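Local atomic coordinates of PrimPol AEP domain (PP-N190) (Cyanophage S-2L, PDB entry 6ZP9), a protein that probably synthesises primers and DNA, as the archaeo-eukaryotic primase (AEP) domain of the primase-polymerase of a cyanophage that replaces adenine by 2-aminoadenine in its DNA. Residues K28-W39 against F66-D77; A13-L23 against M162-Q170. All blocks are in the same frame, centred on the assembly; numbering follows the deposited sequence. Where two conformers were deposited one is given.

Interaction 1 (K28-W39 against F66-D77)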
# COMPACT_ATOMS: atom_id res chain seq x y z
N LYS A 28 -3.07 3.95 10.90
CA LYS A 28 -4.16 2.99 10.98
C LYS A 28 -4.21 2.33 12.36
O LYS A 28 -3.30 2.43 13.18
CB LYS A 28 -4.03 1.93 9.89
CG LYS A 28 -4.41 2.43 8.52
CD LYS A 28 -4.14 1.37 7.45
CE LYS A 28 -5.18 0.27 7.51
NZ LYS A 28 -6.53 0.72 7.05
N ASP A 29 -5.32 1.65 12.60
CA ASP A 29 -5.63 0.98 13.86
C ASP A 29 -5.65 -0.51 13.57
O ASP A 29 -6.43 -0.96 12.73
CB ASP A 29 -6.98 1.47 14.38
CG ASP A 29 -7.38 0.86 15.72
OD1 ASP A 29 -6.75 -0.13 16.17
OD2 ASP A 29 -8.35 1.37 16.33
N ILE A 30 -4.79 -1.28 14.25
CA ILE A 30 -4.72 -2.70 13.92
C ILE A 30 -6.08 -3.37 14.12
O ILE A 30 -6.45 -4.27 13.36
CB ILE A 30 -3.63 -3.41 14.73
CG1 ILE A 30 -3.46 -4.84 14.19
CG2 ILE A 30 -3.98 -3.45 16.23
CD1 ILE A 30 -2.22 -5.54 14.64
N ALA A 31 -6.87 -2.90 15.09
CA ALA A 31 -8.18 -3.50 15.37
C ALA A 31 -9.15 -3.40 14.20
O ALA A 31 -10.10 -4.18 14.14
CB ALA A 31 -8.81 -2.85 16.61
N THR A 32 -8.97 -2.43 13.30
CA THR A 32 -9.88 -2.26 12.18
C THR A 32 -9.20 -2.49 10.84
O THR A 32 -9.80 -2.21 9.79
CB THR A 32 -10.52 -0.87 12.21
OG1 THR A 32 -9.49 0.12 12.19
CG2 THR A 32 -11.35 -0.67 13.48
N THR A 33 -7.96 -2.99 10.84
CA THR A 33 -7.23 -3.18 9.59
C THR A 33 -7.63 -4.49 8.93
O THR A 33 -7.74 -5.53 9.59
CB THR A 33 -5.72 -3.14 9.86
OG1 THR A 33 -5.35 -1.82 10.29
CG2 THR A 33 -4.92 -3.50 8.61
N ARG A 34 -7.85 -4.44 7.62
CA ARG A 34 -8.29 -5.59 6.85
C ARG A 34 -7.11 -6.23 6.14
O ARG A 34 -6.34 -5.55 5.45
CB ARG A 34 -9.37 -5.19 5.85
CG ARG A 34 -10.62 -4.61 6.49
CD ARG A 34 -11.28 -5.63 7.40
NE ARG A 34 -11.77 -6.78 6.63
CZ ARG A 34 -12.38 -7.82 7.18
NH1 ARG A 34 -12.58 -7.85 8.49
NH2 ARG A 34 -12.81 -8.82 6.42
N TYR A 35 -6.97 -7.54 6.30
CA TYR A 35 -5.94 -8.34 5.68
C TYR A 35 -6.52 -9.08 4.48
O TYR A 35 -7.65 -9.56 4.52
CB TYR A 35 -5.39 -9.34 6.70
CG TYR A 35 -4.29 -10.27 6.23
CD1 TYR A 35 -3.06 -9.78 5.80
CD2 TYR A 35 -4.47 -11.66 6.27
CE1 TYR A 35 -2.05 -10.63 5.39
CE2 TYR A 35 -3.46 -12.52 5.86
CZ TYR A 35 -2.25 -12.01 5.43
OH TYR A 35 -1.22 -12.85 5.03
N ARG A 36 -5.74 -9.16 3.40
CA ARG A 36 -6.10 -9.98 2.25
C ARG A 36 -4.92 -10.87 1.92
O ARG A 36 -3.81 -10.37 1.69
CB ARG A 36 -6.50 -9.13 1.03
CG ARG A 36 -7.21 -9.95 -0.06
CD ARG A 36 -7.90 -9.10 -1.12
NE ARG A 36 -7.93 -9.77 -2.42
CZ ARG A 36 -9.00 -10.33 -2.98
NH1 ARG A 36 -8.89 -10.93 -4.16
NH2 ARG A 36 -10.17 -10.30 -2.36
N ALA A 37 -5.13 -12.17 1.93
CA ALA A 37 -4.12 -13.13 1.52
C ALA A 37 -4.48 -13.61 0.11
O ALA A 37 -5.59 -14.09 -0.12
CB ALA A 37 -4.05 -14.30 2.50
N ILE A 38 -3.55 -13.43 -0.83
CA ILE A 38 -3.80 -13.76 -2.23
C ILE A 38 -2.82 -14.84 -2.67
O ILE A 38 -1.61 -14.72 -2.41
CB ILE A 38 -3.67 -12.52 -3.14
CG1 ILE A 38 -4.54 -11.38 -2.61
CG2 ILE A 38 -4.04 -12.88 -4.58
CD1 ILE A 38 -4.51 -10.15 -3.47
N TRP A 39 -3.33 -15.88 -3.32
CA TRP A 39 -2.48 -16.98 -3.76
C TRP A 39 -1.61 -16.54 -4.94
O TRP A 39 -2.09 -15.88 -5.86
CB TRP A 39 -3.35 -18.17 -4.16
CG TRP A 39 -2.57 -19.42 -4.36
CD1 TRP A 39 -2.34 -20.07 -5.54
CD2 TRP A 39 -1.90 -20.18 -3.34
NE1 TRP A 39 -1.56 -21.19 -5.32
CE2 TRP A 39 -1.28 -21.28 -3.98
CE3 TRP A 39 -1.76 -20.03 -1.96
CZ2 TRP A 39 -0.54 -22.22 -3.28
CZ3 TRP A 39 -1.02 -20.98 -1.26
CH2 TRP A 39 -0.42 -22.06 -1.92
N PHE A 66 0.60 -17.95 0.85
CA PHE A 66 -0.07 -16.78 0.29
C PHE A 66 0.83 -15.55 0.33
O PHE A 66 1.72 -15.44 1.17
CB PHE A 66 -1.36 -16.47 1.05
CG PHE A 66 -2.47 -17.47 0.85
CD1 PHE A 66 -2.49 -18.67 1.55
CD2 PHE A 66 -3.52 -17.19 -0.00
CE1 PHE A 66 -3.52 -19.57 1.39
CE2 PHE A 66 -4.56 -18.09 -0.18
CZ PHE A 66 -4.55 -19.29 0.52
N ASN A 67 0.58 -14.61 -0.58
CA ASN A 67 1.13 -13.27 -0.45
C ASN A 67 0.21 -12.42 0.43
O ASN A 67 -0.98 -12.71 0.58
CB ASN A 67 1.33 -12.62 -1.82
CG ASN A 67 2.58 -13.13 -2.55
OD1 ASN A 67 3.64 -13.30 -1.96
ND2 ASN A 67 2.44 -13.36 -3.85
N SER A 68 0.77 -11.36 1.00
CA SER A 68 0.14 -10.62 2.08
C SER A 68 -0.13 -9.19 1.66
O SER A 68 0.78 -8.51 1.17
CB SER A 68 1.01 -10.63 3.33
OG SER A 68 1.21 -11.95 3.81
N TYR A 69 -1.35 -8.72 1.91
CA TYR A 69 -1.81 -7.39 1.53
C TYR A 69 -2.71 -6.84 2.64
O TYR A 69 -3.35 -7.59 3.38
CB TYR A 69 -2.64 -7.41 0.24
CG TYR A 69 -1.93 -8.00 -0.96
CD1 TYR A 69 -1.85 -9.38 -1.13
CD2 TYR A 69 -1.33 -7.18 -1.91
CE1 TYR A 69 -1.20 -9.93 -2.23
CE2 TYR A 69 -0.67 -7.72 -3.01
CZ TYR A 69 -0.61 -9.11 -3.17
OH TYR A 69 0.03 -9.67 -4.26
N ILE A 70 -2.79 -5.51 2.70
CA ILE A 70 -3.79 -4.86 3.54
C ILE A 70 -4.60 -3.87 2.71
O ILE A 70 -4.09 -3.26 1.77
CB ILE A 70 -3.17 -4.13 4.75
CG1 ILE A 70 -2.00 -3.23 4.31
CG2 ILE A 70 -2.78 -5.14 5.83
CD1 ILE A 70 -1.51 -2.30 5.43
N VAL A 71 -5.87 -3.71 3.08
CA VAL A 71 -6.66 -2.61 2.55
C VAL A 71 -6.13 -1.32 3.17
O VAL A 71 -6.12 -1.17 4.40
CB VAL A 71 -8.15 -2.81 2.85
CG1 VAL A 71 -8.97 -1.68 2.23
CG2 VAL A 71 -8.60 -4.16 2.35
N VAL A 72 -5.69 -0.39 2.33
CA VAL A 72 -5.13 0.86 2.86
C VAL A 72 -6.24 1.73 3.44
O VAL A 72 -6.13 2.23 4.57
CB VAL A 72 -4.33 1.60 1.77
CG1 VAL A 72 -3.83 2.95 2.28
CG2 VAL A 72 -3.15 0.74 1.28
N GLY A 73 -7.34 1.89 2.71
CA GLY A 73 -8.46 2.66 3.22
C GLY A 73 -9.12 2.00 4.42
O GLY A 73 -8.90 0.83 4.74
N ASP A 74 -9.97 2.77 5.09
CA ASP A 74 -10.56 2.35 6.35
C ASP A 74 -12.06 2.12 6.21
O ASP A 74 -12.76 2.93 5.60
CB ASP A 74 -10.26 3.38 7.43
CG ASP A 74 -8.83 3.30 7.89
OD1 ASP A 74 -8.42 2.18 8.27
OD2 ASP A 74 -8.11 4.33 7.85
N GLY A 75 -12.53 0.99 6.76
CA GLY A 75 -13.96 0.73 6.80
C GLY A 75 -14.39 -0.66 6.37
O GLY A 75 -15.53 -1.05 6.67
N GLY A 76 -13.54 -1.41 5.68
CA GLY A 76 -13.94 -2.72 5.21
C GLY A 76 -13.17 -3.12 3.96
O GLY A 76 -12.09 -2.60 3.69
N ASP A 77 -13.76 -4.05 3.21
CA ASP A 77 -13.09 -4.72 2.10
C ASP A 77 -13.53 -4.24 0.72
O ASP A 77 -12.80 -4.46 -0.25
CB ASP A 77 -13.34 -6.23 2.17
CG ASP A 77 -12.71 -6.87 3.38
OD1 ASP A 77 -11.65 -6.38 3.82
OD2 ASP A 77 -13.27 -7.87 3.89
O HOH W 1 -7.69 -1.95 6.43
O HOH W 2 -7.26 1.27 10.56
O HOH W 3 -10.31 0.25 8.76
O HOH W 4 -9.37 -7.98 3.12
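The Phe66 ring takes Trp39 over one face: CE3 of Trp39 stands above the ring centre, and the six-membered ring presents its edge in a T-shaped pair with centroids 4.9 Å apart and planes at 74°. At the edge of the same Phe66 ring lies the backbone carbonyl carbon of Ile38. Tyr69 receives CD1 of Ile38 on one face, a CH-pi contact 3.9 Å from the ring centroid, while Arg36 O sits at its edge in plane. The Tyr35 ring has Ser68 at its edge, and its OH shares a hydrogen bond of 2.9 Å with Ser68 OG. The Arg34 guanidinium grips Asp77 side-on: NE reaches OD1 of Asp77 nearly straight (165°), and NH2 meets the syn lone pair of OD2, with guanidinium and carboxylate planes turned 48° apart. Farther along, Lys28 bends at chi3 and chi4, which brings NZ to Asp74 OD1 at 2.7 Å, above the carboxylate plane, and to Val72 O at 2.9 Å. Val71 O and Gly73 O, both 3.3 Å from Lys28 NZ, share with a water what is left of its three protons and cannot all be full bonds. One ammonium thus ties down the loop that follows strand 67-71. Asp74 OD1 also accepts from two waters. Hydrogen-bonded pairs Arg36-Tyr69 and Ile38-Asn67 alternate with non-hydrogen-bonded Tyr35-Ile70 and Ala37-Ser68. This makes 34-38 and 67-71 the central antiparallel strands of a four-stranded sheet, with helix 55-64 packed on the Tyr35, Ala37 and Ser68 face.

Interaction 2 (A13-L23 against M162-Q170)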
# COMPACT_ATOMS: atom_id res chain seq x y z
N ALA A 13 6.68 -16.52 10.96
CA ALA A 13 6.94 -16.53 9.52
C ALA A 13 6.95 -15.13 8.91
O ALA A 13 7.12 -15.00 7.69
CB ALA A 13 5.89 -17.40 8.82
N PHE A 14 6.78 -14.09 9.72
CA PHE A 14 6.73 -12.71 9.26
C PHE A 14 7.45 -11.84 10.28
O PHE A 14 7.70 -12.25 11.43
CB PHE A 14 5.28 -12.24 9.10
CG PHE A 14 4.48 -12.36 10.37
CD1 PHE A 14 4.46 -11.33 11.29
CD2 PHE A 14 3.78 -13.52 10.65
CE1 PHE A 14 3.75 -11.45 12.47
CE2 PHE A 14 3.06 -13.64 11.83
CZ PHE A 14 3.05 -12.61 12.74
N ASP A 15 7.75 -10.60 9.88
CA ASP A 15 8.41 -9.61 10.73
C ASP A 15 7.34 -8.70 11.35
O ASP A 15 6.86 -7.77 10.71
CB ASP A 15 9.43 -8.83 9.90
CG ASP A 15 10.26 -7.87 10.73
OD1 ASP A 15 9.82 -7.49 11.84
OD2 ASP A 15 11.36 -7.50 10.27
N ARG A 16 6.98 -8.95 12.61
CA ARG A 16 5.88 -8.19 13.21
C ARG A 16 6.22 -6.71 13.35
O ARG A 16 5.31 -5.87 13.35
CB ARG A 16 5.52 -8.77 14.58
CG ARG A 16 6.52 -8.43 15.67
CD ARG A 16 6.09 -8.93 17.04
NE ARG A 16 4.77 -8.46 17.43
CZ ARG A 16 4.54 -7.35 18.14
NH1 ARG A 16 3.29 -7.02 18.45
NH2 ARG A 16 5.55 -6.57 18.53
N ASP A 17 7.50 -6.37 13.48
CA ASP A 17 7.86 -4.96 13.61
C ASP A 17 7.58 -4.20 12.32
O ASP A 17 7.13 -3.05 12.36
CB ASP A 17 9.34 -4.82 13.99
CG ASP A 17 9.63 -5.34 15.40
OD1 ASP A 17 8.85 -5.04 16.33
OD2 ASP A 17 10.64 -6.06 15.57
N GLN A 18 7.81 -4.84 11.18
CA GLN A 18 7.54 -4.17 9.92
C GLN A 18 6.03 -4.04 9.68
O GLN A 18 5.57 -3.01 9.17
CB GLN A 18 8.22 -4.93 8.79
CG GLN A 18 9.70 -4.61 8.69
CD GLN A 18 9.95 -3.26 8.04
OE1 GLN A 18 9.57 -3.04 6.89
NE2 GLN A 18 10.58 -2.34 8.77
N ILE A 19 5.26 -5.06 10.05
CA ILE A 19 3.80 -4.96 9.93
C ILE A 19 3.28 -3.78 10.74
O ILE A 19 2.51 -2.94 10.24
CB ILE A 19 3.13 -6.27 10.36
CG1 ILE A 19 3.41 -7.37 9.34
CG2 ILE A 19 1.62 -6.06 10.53
CD1 ILE A 19 2.66 -8.67 9.64
N LEU A 20 3.68 -3.69 12.02
CA LEU A 20 3.18 -2.60 12.85
C LEU A 20 3.67 -1.25 12.35
O LEU A 20 2.94 -0.26 12.43
CB LEU A 20 3.59 -2.83 14.31
CG LEU A 20 2.83 -4.00 14.94
CD1 LEU A 20 3.34 -4.27 16.34
CD2 LEU A 20 1.32 -3.76 14.95
N LEU A 21 4.90 -1.20 11.81
CA LEU A 21 5.41 0.05 11.25
C LEU A 21 4.59 0.48 10.04
O LEU A 21 4.28 1.67 9.89
CB LEU A 21 6.89 -0.10 10.87
CG LEU A 21 7.51 1.13 10.20
CD1 LEU A 21 7.56 2.32 11.13
CD2 LEU A 21 8.89 0.80 9.65
N HIS A 22 4.24 -0.46 9.16
CA HIS A 22 3.37 -0.15 8.03
C HIS A 22 2.06 0.48 8.50
O HIS A 22 1.64 1.52 7.98
CB HIS A 22 3.10 -1.42 7.22
CG HIS A 22 2.68 -1.18 5.80
ND1 HIS A 22 2.69 -2.18 4.85
CD2 HIS A 22 2.22 -0.07 5.18
CE1 HIS A 22 2.26 -1.69 3.69
NE2 HIS A 22 1.98 -0.41 3.87
N LEU A 23 1.41 -0.15 9.48
CA LEU A 23 0.17 0.38 10.03
C LEU A 23 0.38 1.74 10.69
O LEU A 23 -0.45 2.65 10.53
CB LEU A 23 -0.43 -0.60 11.05
CG LEU A 23 -1.45 -1.63 10.55
CD1 LEU A 23 -0.93 -2.35 9.34
CD2 LEU A 23 -1.75 -2.64 11.64
N MET A 162 -2.69 -3.26 -0.79
CA MET A 162 -1.28 -3.08 -1.11
C MET A 162 -0.45 -4.07 -0.31
O MET A 162 -0.80 -4.42 0.82
CB MET A 162 -0.89 -1.62 -0.83
CG MET A 162 -1.51 -0.55 -1.70
SD MET A 162 -0.95 -0.58 -3.40
CE MET A 162 0.54 0.29 -3.05
N ARG A 163 0.67 -4.49 -0.90
CA ARG A 163 1.57 -5.44 -0.25
C ARG A 163 1.92 -4.98 1.15
O ARG A 163 2.24 -3.80 1.38
CB ARG A 163 2.84 -5.54 -1.04
CG ARG A 163 2.75 -6.44 -2.25
CD ARG A 163 2.56 -7.91 -1.95
NE ARG A 163 2.45 -8.62 -3.19
CZ ARG A 163 3.41 -9.35 -3.70
NH1 ARG A 163 3.25 -9.90 -4.85
NH2 ARG A 163 4.49 -9.53 -3.05
N LEU A 164 1.86 -5.90 2.11
CA LEU A 164 2.11 -5.62 3.52
C LEU A 164 3.60 -5.80 3.85
O LEU A 164 4.19 -6.83 3.50
CB LEU A 164 1.23 -6.53 4.37
CG LEU A 164 1.40 -6.49 5.89
CD1 LEU A 164 1.03 -5.10 6.43
CD2 LEU A 164 0.58 -7.60 6.56
N ALA A 165 4.20 -4.80 4.50
CA ALA A 165 5.60 -4.88 4.92
C ALA A 165 5.78 -6.02 5.91
O ALA A 165 4.88 -6.35 6.68
CB ALA A 165 6.06 -3.57 5.56
N GLY A 166 6.97 -6.63 5.88
CA GLY A 166 7.30 -7.67 6.84
C GLY A 166 6.84 -9.06 6.48
O GLY A 166 7.06 -9.98 7.28
N CYS A 167 6.20 -9.25 5.32
CA CYS A 167 5.80 -10.57 4.87
C CYS A 167 6.52 -10.91 3.57
O CYS A 167 6.86 -10.01 2.79
CB CYS A 167 4.29 -10.68 4.63
SG CYS A 167 3.31 -10.19 6.06
N PRO A 168 6.76 -12.19 3.31
CA PRO A 168 7.53 -12.57 2.12
C PRO A 168 6.74 -12.44 0.82
O PRO A 168 5.52 -12.70 0.76
CB PRO A 168 7.91 -14.02 2.39
CG PRO A 168 6.90 -14.52 3.36
CD PRO A 168 6.52 -13.34 4.21
N HIS A 169 7.46 -12.01 -0.21
CA HIS A 169 7.08 -12.19 -1.61
C HIS A 169 7.33 -13.66 -1.94
O HIS A 169 8.47 -14.10 -2.00
CB HIS A 169 7.92 -11.25 -2.46
CG HIS A 169 7.70 -11.35 -3.93
ND1 HIS A 169 6.68 -10.69 -4.58
CD2 HIS A 169 8.40 -11.99 -4.90
CE1 HIS A 169 6.74 -10.94 -5.87
NE2 HIS A 169 7.78 -11.73 -6.09
N GLN A 170 6.25 -14.43 -2.12
CA GLN A 170 6.38 -15.89 -2.08
C GLN A 170 7.21 -16.45 -3.22
O GLN A 170 7.78 -17.54 -3.07
CB GLN A 170 5.00 -16.53 -2.06
CG GLN A 170 4.23 -16.34 -0.77
CD GLN A 170 4.75 -17.20 0.38
OE1 GLN A 170 5.70 -17.96 0.21
NE2 GLN A 170 4.10 -17.11 1.53
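His22 chi1 is -159°, which sets CG opposite the backbone N and carries the imidazole from helix 16-25 to the backbone of 163-165, while Ile19, whose CG1 lies anti to the carbonyl carbon, brings CD1 against both Leu164 CD2 and Cys167 SG. The receiving element is a type II beta turn from Leu164 to Cys167, directly after strand 161-163, and the helix docks on it through its first two turns. His22 ND1 accepts the N-H of Ala165 at 3.0 Å and 171°, the donor tilted somewhat from the ring plane; ND1 is therefore the unprotonated nitrogen in this bond. Arg163 O lies at the edge of the same ring, 3.1 Å from CE1 of His22, and Leu164 CD1 comes to ND1 obliquely. The ND1 bond, with CE1 close to Arg163 O, helps fix the ring's rotation; NE2 is hydrogen-bonded elsewhere. Ile19 CD1 touches Leu164 CD2 and Cys167 SG at 3.9 Å each, and CG1 of Ile19 rests 3.2 Å from Ala165 O.

Gly166, with positive phi at the third position of the turn, lies close against the helix, its CA 3.5 Å from Gln18 CB. The amide of Gln18 turns elsewhere, its OE1 accepting from Ile178 N in the second sheet. Asp15 is the N-cap of the helix, its OD1 receiving weak capping bonds from the N-H groups of Asp17 and Gln18. Its own amide is used across the contact: Asp15 N donates to Gly166 O at 2.8 Å, almost linearly (176°) and in the carbonyl plane.

How the interactions relate
Interactions 1 and 2 have centres about 11 Å apart and meet on one sheet, where strand 67-71 of interaction 1 neighbours strand 161-163, which leads into the turn of interaction 2. Backbone bonds of Ile70 with Met162 and of Ser68 with Leu164 join them. Side chains reinforce the join: Asn67 OD1 lies 2.8 Å from Gln170 N, a probable hydrogen bond, Tyr69 OH lies 2.9 Å from Arg163 NE in a weak one, and Ser68 OG packs 3.4 Å from Cys167 CB. Helix 16-25 precedes strand 34-38 in the chain, and Leu23 of that helix touches Ile70, so the helix also packs directly on a strand of interaction 1.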